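Local coordinates for protein alkaline phosphatase D (Bacillus subtilis, PDB 2YEQ) that hydrolyses phosphate esters, acting as a secreted phosphodiesterase and alkaline phosphatase with iron and calcium in its active site, at residues R282-P293 with P345-Y355. Sequence-based numbering, arbitrary orientation.
Sequences RDDQANNDGNKP and PIYSMDSWDGY. With NA (sodium ion), chain B; PE5 (3,6,9,12,15,18,21,24-octaoxahexacosan-1-ol), chain E; EDO (1,2-ethanediol), chain L.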
# COMPACT_ATOMS: atom_id res chain seq x y z
N ARG A 282 2.06 -15.57 -6.64
CA ARG A 282 1.43 -15.54 -7.93
C ARG A 282 2.21 -16.28 -9.02
O ARG A 282 3.47 -16.30 -9.01
CB ARG A 282 1.15 -14.11 -8.39
CG ARG A 282 2.38 -13.25 -8.63
CD ARG A 282 2.17 -12.30 -9.75
NE ARG A 282 1.41 -11.13 -9.33
CZ ARG A 282 0.99 -10.18 -10.14
NH1 ARG A 282 1.17 -10.27 -11.46
NH2 ARG A 282 0.37 -9.11 -9.62
N ASP A 283 1.46 -16.79 -10.00
CA ASP A 283 2.05 -17.29 -11.23
C ASP A 283 2.52 -16.13 -12.09
O ASP A 283 2.08 -14.99 -11.92
CB ASP A 283 1.05 -18.16 -11.99
CG ASP A 283 0.84 -19.52 -11.34
OD1 ASP A 283 1.76 -20.04 -10.65
OD2 ASP A 283 -0.27 -20.08 -11.49
N ASP A 284 3.39 -16.46 -13.04
CA ASP A 284 4.04 -15.49 -13.91
C ASP A 284 2.99 -14.82 -14.76
O ASP A 284 1.98 -15.44 -15.12
CB ASP A 284 5.04 -16.24 -14.81
CG ASP A 284 6.11 -15.35 -15.40
OD1 ASP A 284 6.31 -14.17 -14.97
OD2 ASP A 284 6.77 -15.88 -16.34
N GLN A 285 3.24 -13.56 -15.09
CA GLN A 285 2.39 -12.85 -16.04
C GLN A 285 2.40 -13.51 -17.44
O GLN A 285 3.45 -13.87 -17.97
CB GLN A 285 2.78 -11.38 -16.17
CG GLN A 285 2.77 -10.59 -14.84
CD GLN A 285 4.11 -10.61 -14.14
OE1 GLN A 285 4.97 -11.46 -14.47
NE2 GLN A 285 4.31 -9.68 -13.17
N ALA A 286 1.21 -13.64 -18.02
CA ALA A 286 1.01 -14.21 -19.34
C ALA A 286 1.39 -13.24 -20.41
O ALA A 286 1.43 -12.01 -20.19
CB ALA A 286 -0.45 -14.62 -19.53
N ASN A 287 1.68 -13.79 -21.60
CA ASN A 287 1.92 -13.03 -22.81
C ASN A 287 3.06 -12.06 -22.72
O ASN A 287 3.02 -10.97 -23.34
CB ASN A 287 0.66 -12.27 -23.29
CG ASN A 287 -0.59 -13.16 -23.38
OD1 ASN A 287 -1.72 -12.73 -23.04
ND2 ASN A 287 -0.41 -14.38 -23.85
N ASN A 288 4.12 -12.45 -21.99
CA ASN A 288 5.29 -11.59 -21.79
C ASN A 288 4.98 -10.28 -21.05
O ASN A 288 5.74 -9.30 -21.17
CB ASN A 288 5.98 -11.26 -23.13
CG ASN A 288 6.72 -12.45 -23.71
OD1 ASN A 288 6.65 -12.69 -24.90
ND2 ASN A 288 7.41 -13.20 -22.87
N ASP A 289 3.89 -10.26 -20.28
CA ASP A 289 3.56 -9.09 -19.46
C ASP A 289 3.15 -7.90 -20.33
O ASP A 289 2.94 -8.02 -21.55
CB ASP A 289 4.76 -8.72 -18.53
CG ASP A 289 4.33 -8.11 -17.18
OD1 ASP A 289 3.15 -7.64 -17.04
OD2 ASP A 289 5.17 -8.09 -16.25
N GLY A 290 3.02 -6.73 -19.72
CA GLY A 290 2.60 -5.55 -20.45
C GLY A 290 1.08 -5.59 -20.68
O GLY A 290 0.34 -6.26 -19.97
N ASN A 291 0.65 -4.83 -21.67
CA ASN A 291 -0.76 -4.73 -22.03
C ASN A 291 -0.96 -5.50 -23.33
O ASN A 291 -0.41 -5.12 -24.34
CB ASN A 291 -1.15 -3.26 -22.18
CG ASN A 291 -0.86 -2.44 -20.91
OD1 ASN A 291 -0.22 -1.40 -20.95
ND2 ASN A 291 -1.31 -2.94 -19.80
N LYS A 292 -1.70 -6.59 -23.27
CA LYS A 292 -1.75 -7.54 -24.36
C LYS A 292 -3.17 -8.05 -24.55
O LYS A 292 -4.00 -7.96 -23.62
CB LYS A 292 -0.84 -8.74 -24.05
CG LYS A 292 0.64 -8.38 -23.81
CD LYS A 292 1.34 -7.94 -25.10
CE LYS A 292 2.80 -7.51 -24.87
NZ LYS A 292 3.60 -8.54 -24.13
N PRO A 293 -3.46 -8.63 -25.72
CA PRO A 293 -4.72 -9.32 -25.91
C PRO A 293 -4.81 -10.49 -24.98
O PRO A 293 -3.79 -11.06 -24.65
CB PRO A 293 -4.67 -9.80 -27.37
CG PRO A 293 -3.75 -8.90 -28.04
CD PRO A 293 -2.75 -8.42 -27.00
N PRO A 345 -9.77 -6.75 -27.67
CA PRO A 345 -9.48 -6.28 -26.32
C PRO A 345 -7.98 -6.30 -26.01
O PRO A 345 -7.23 -7.06 -26.63
CB PRO A 345 -10.23 -7.26 -25.43
CG PRO A 345 -10.42 -8.48 -26.26
CD PRO A 345 -10.53 -8.01 -27.66
N ILE A 346 -7.55 -5.42 -25.10
CA ILE A 346 -6.17 -5.32 -24.61
C ILE A 346 -6.25 -5.10 -23.09
O ILE A 346 -7.00 -4.22 -22.62
CB ILE A 346 -5.43 -4.19 -25.28
CG1 ILE A 346 -5.33 -4.43 -26.79
CG2 ILE A 346 -3.98 -4.00 -24.69
CD1 ILE A 346 -5.04 -3.18 -27.56
N TYR A 347 -5.53 -5.94 -22.33
CA TYR A 347 -5.61 -6.00 -20.88
C TYR A 347 -4.23 -5.92 -20.24
O TYR A 347 -3.23 -6.30 -20.87
CB TYR A 347 -6.27 -7.29 -20.45
CG TYR A 347 -7.74 -7.33 -20.79
CD1 TYR A 347 -8.63 -6.45 -20.19
CD2 TYR A 347 -8.24 -8.23 -21.73
CE1 TYR A 347 -9.98 -6.47 -20.50
CE2 TYR A 347 -9.59 -8.26 -22.05
CZ TYR A 347 -10.45 -7.38 -21.43
OH TYR A 347 -11.78 -7.39 -21.73
N SER A 348 -4.19 -5.47 -18.99
CA SER A 348 -2.95 -5.46 -18.21
C SER A 348 -2.66 -6.85 -17.70
O SER A 348 -3.42 -7.41 -16.92
CB SER A 348 -3.04 -4.49 -17.03
OG SER A 348 -1.97 -4.71 -16.12
N MET A 349 -1.54 -7.41 -18.12
CA MET A 349 -1.21 -8.79 -17.75
C MET A 349 -0.76 -8.90 -16.29
O MET A 349 -0.78 -9.98 -15.70
CB MET A 349 -0.13 -9.35 -18.72
CG MET A 349 -0.64 -9.47 -20.15
SD MET A 349 -1.92 -10.76 -20.24
CE MET A 349 -3.44 -9.83 -20.50
N ASP A 350 -0.43 -7.76 -15.69
CA ASP A 350 0.02 -7.72 -14.28
C ASP A 350 -1.11 -7.46 -13.27
O ASP A 350 -0.91 -7.60 -12.05
CB ASP A 350 1.10 -6.65 -14.14
CG ASP A 350 1.83 -6.73 -12.81
OD1 ASP A 350 2.37 -7.81 -12.45
OD2 ASP A 350 1.87 -5.67 -12.13
N SER A 351 -2.28 -7.11 -13.79
CA SER A 351 -3.50 -6.86 -13.00
C SER A 351 -4.40 -8.08 -12.95
O SER A 351 -4.05 -9.13 -13.50
CB SER A 351 -4.27 -5.67 -13.61
OG SER A 351 -3.44 -4.52 -13.65
N TRP A 352 -5.56 -7.98 -12.29
CA TRP A 352 -6.47 -9.11 -12.19
C TRP A 352 -7.01 -9.56 -13.57
O TRP A 352 -7.28 -10.75 -13.76
CB TRP A 352 -7.64 -8.85 -11.24
CG TRP A 352 -7.31 -8.86 -9.78
CD1 TRP A 352 -6.69 -7.86 -9.08
CD2 TRP A 352 -7.57 -9.89 -8.85
NE1 TRP A 352 -6.57 -8.21 -7.78
CE2 TRP A 352 -7.08 -9.46 -7.61
CE3 TRP A 352 -8.16 -11.16 -8.94
CZ2 TRP A 352 -7.21 -10.21 -6.47
CZ3 TRP A 352 -8.27 -11.89 -7.83
CH2 TRP A 352 -7.80 -11.43 -6.59
N ASP A 353 -7.12 -8.64 -14.53
CA ASP A 353 -7.48 -9.01 -15.90
C ASP A 353 -6.48 -10.03 -16.52
O ASP A 353 -6.82 -10.73 -17.49
CB ASP A 353 -7.51 -7.79 -16.82
CG ASP A 353 -8.83 -6.98 -16.76
OD1 ASP A 353 -9.92 -7.56 -16.50
OD2 ASP A 353 -8.74 -5.76 -17.00
N GLY A 354 -5.25 -10.07 -15.99
CA GLY A 354 -4.19 -11.00 -16.43
C GLY A 354 -4.35 -12.37 -15.81
O GLY A 354 -3.65 -13.32 -16.20
N TYR A 355 -5.22 -12.44 -14.80
CA TYR A 355 -5.49 -13.64 -14.03
C TYR A 355 -7.02 -13.85 -13.95
O TYR A 355 -7.56 -13.97 -12.86
CB TYR A 355 -4.88 -13.54 -12.63
CG TYR A 355 -3.35 -13.38 -12.64
CD1 TYR A 355 -2.75 -12.19 -13.03
CD2 TYR A 355 -2.51 -14.46 -12.31
CE1 TYR A 355 -1.37 -12.04 -13.08
CE2 TYR A 355 -1.11 -14.32 -12.32
CZ TYR A 355 -0.55 -13.10 -12.73
OH TYR A 355 0.80 -12.91 -12.80
NA NA B . 7.07 -12.12 -15.42
C48 PE5 E . -14.08 -10.38 -18.43
C50 PE5 E . -12.75 -11.14 -18.40
O1 PE5 E . -11.64 -10.26 -18.16
C1 PE5 E . -10.75 -10.01 -19.26
C2 PE5 E . -9.48 -10.86 -19.20
O2 PE5 E . -9.49 -12.02 -20.06
C1 EDO L . 1.71 -18.55 -15.53
O1 EDO L . 1.74 -17.78 -16.74
C2 EDO L . 3.10 -19.00 -15.15
O2 EDO L . 3.17 -19.39 -13.80
O HOH W 1 5.99 -12.48 -17.46
O HOH W 2 -1.02 -12.48 -16.65
O HOH W 3 7.22 -9.85 -15.88
O HOH W 4 9.17 -12.51 -16.24
O HOH W 5 8.05 -11.61 -13.45
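Arg282 grips Asp350 twice: NH1 forms a salt bridge to OD1 (2.9 Å), while NH2, with the acceptor nearly in the guanidinium plane, donates to the backbone O (3.1 Å); its NE is held by Thr278 O. The guanidinium stands steeply to the Tyr355 ring, 77° between planes, and NH1 also donates to Tyr355 OH. The hydroxyl in turn donates a hydrogen bond to Asp283 O (2.6 Å), which lies at the ring edge. A leucine in place of Arg282 would probably leave the buried Asp350 carboxylate short of one positive partner, though Arg279 also pairs with it, and Tyr355 OH without its donor.

Gln285 NE2 reaches Asp350 OD1 from the anti side, tilted out of the carboxylate plane, in a nearly straight bond (2.8 Å, 176°). The chain bends at chi2 (91°), and the other end of the same amide, OE1, binds the sodium ion at 2.4 Å, which Asp284 OD1 and four waters also bind.

Backbone bonds join the antiparallel strands: Lys292 and Tyr347 exchange two as a hydrogen-bonded pair, and Met349 N donates to Gly290 O (2.9 Å). Water 2 links Ala286 N to Met349 O and Gly354 O.

Met349 packs its CG against Ala286 O (3.3 Å) and its sulfur near Ala286 CB.

Strands 291-292 and 347-348 form a separate two-stranded sheet, apart from the larger sheets of the chain; helix 296-299 touches Ala286 and Met349, and Tyr355 occupies the N-cap position, right before helix 356-368.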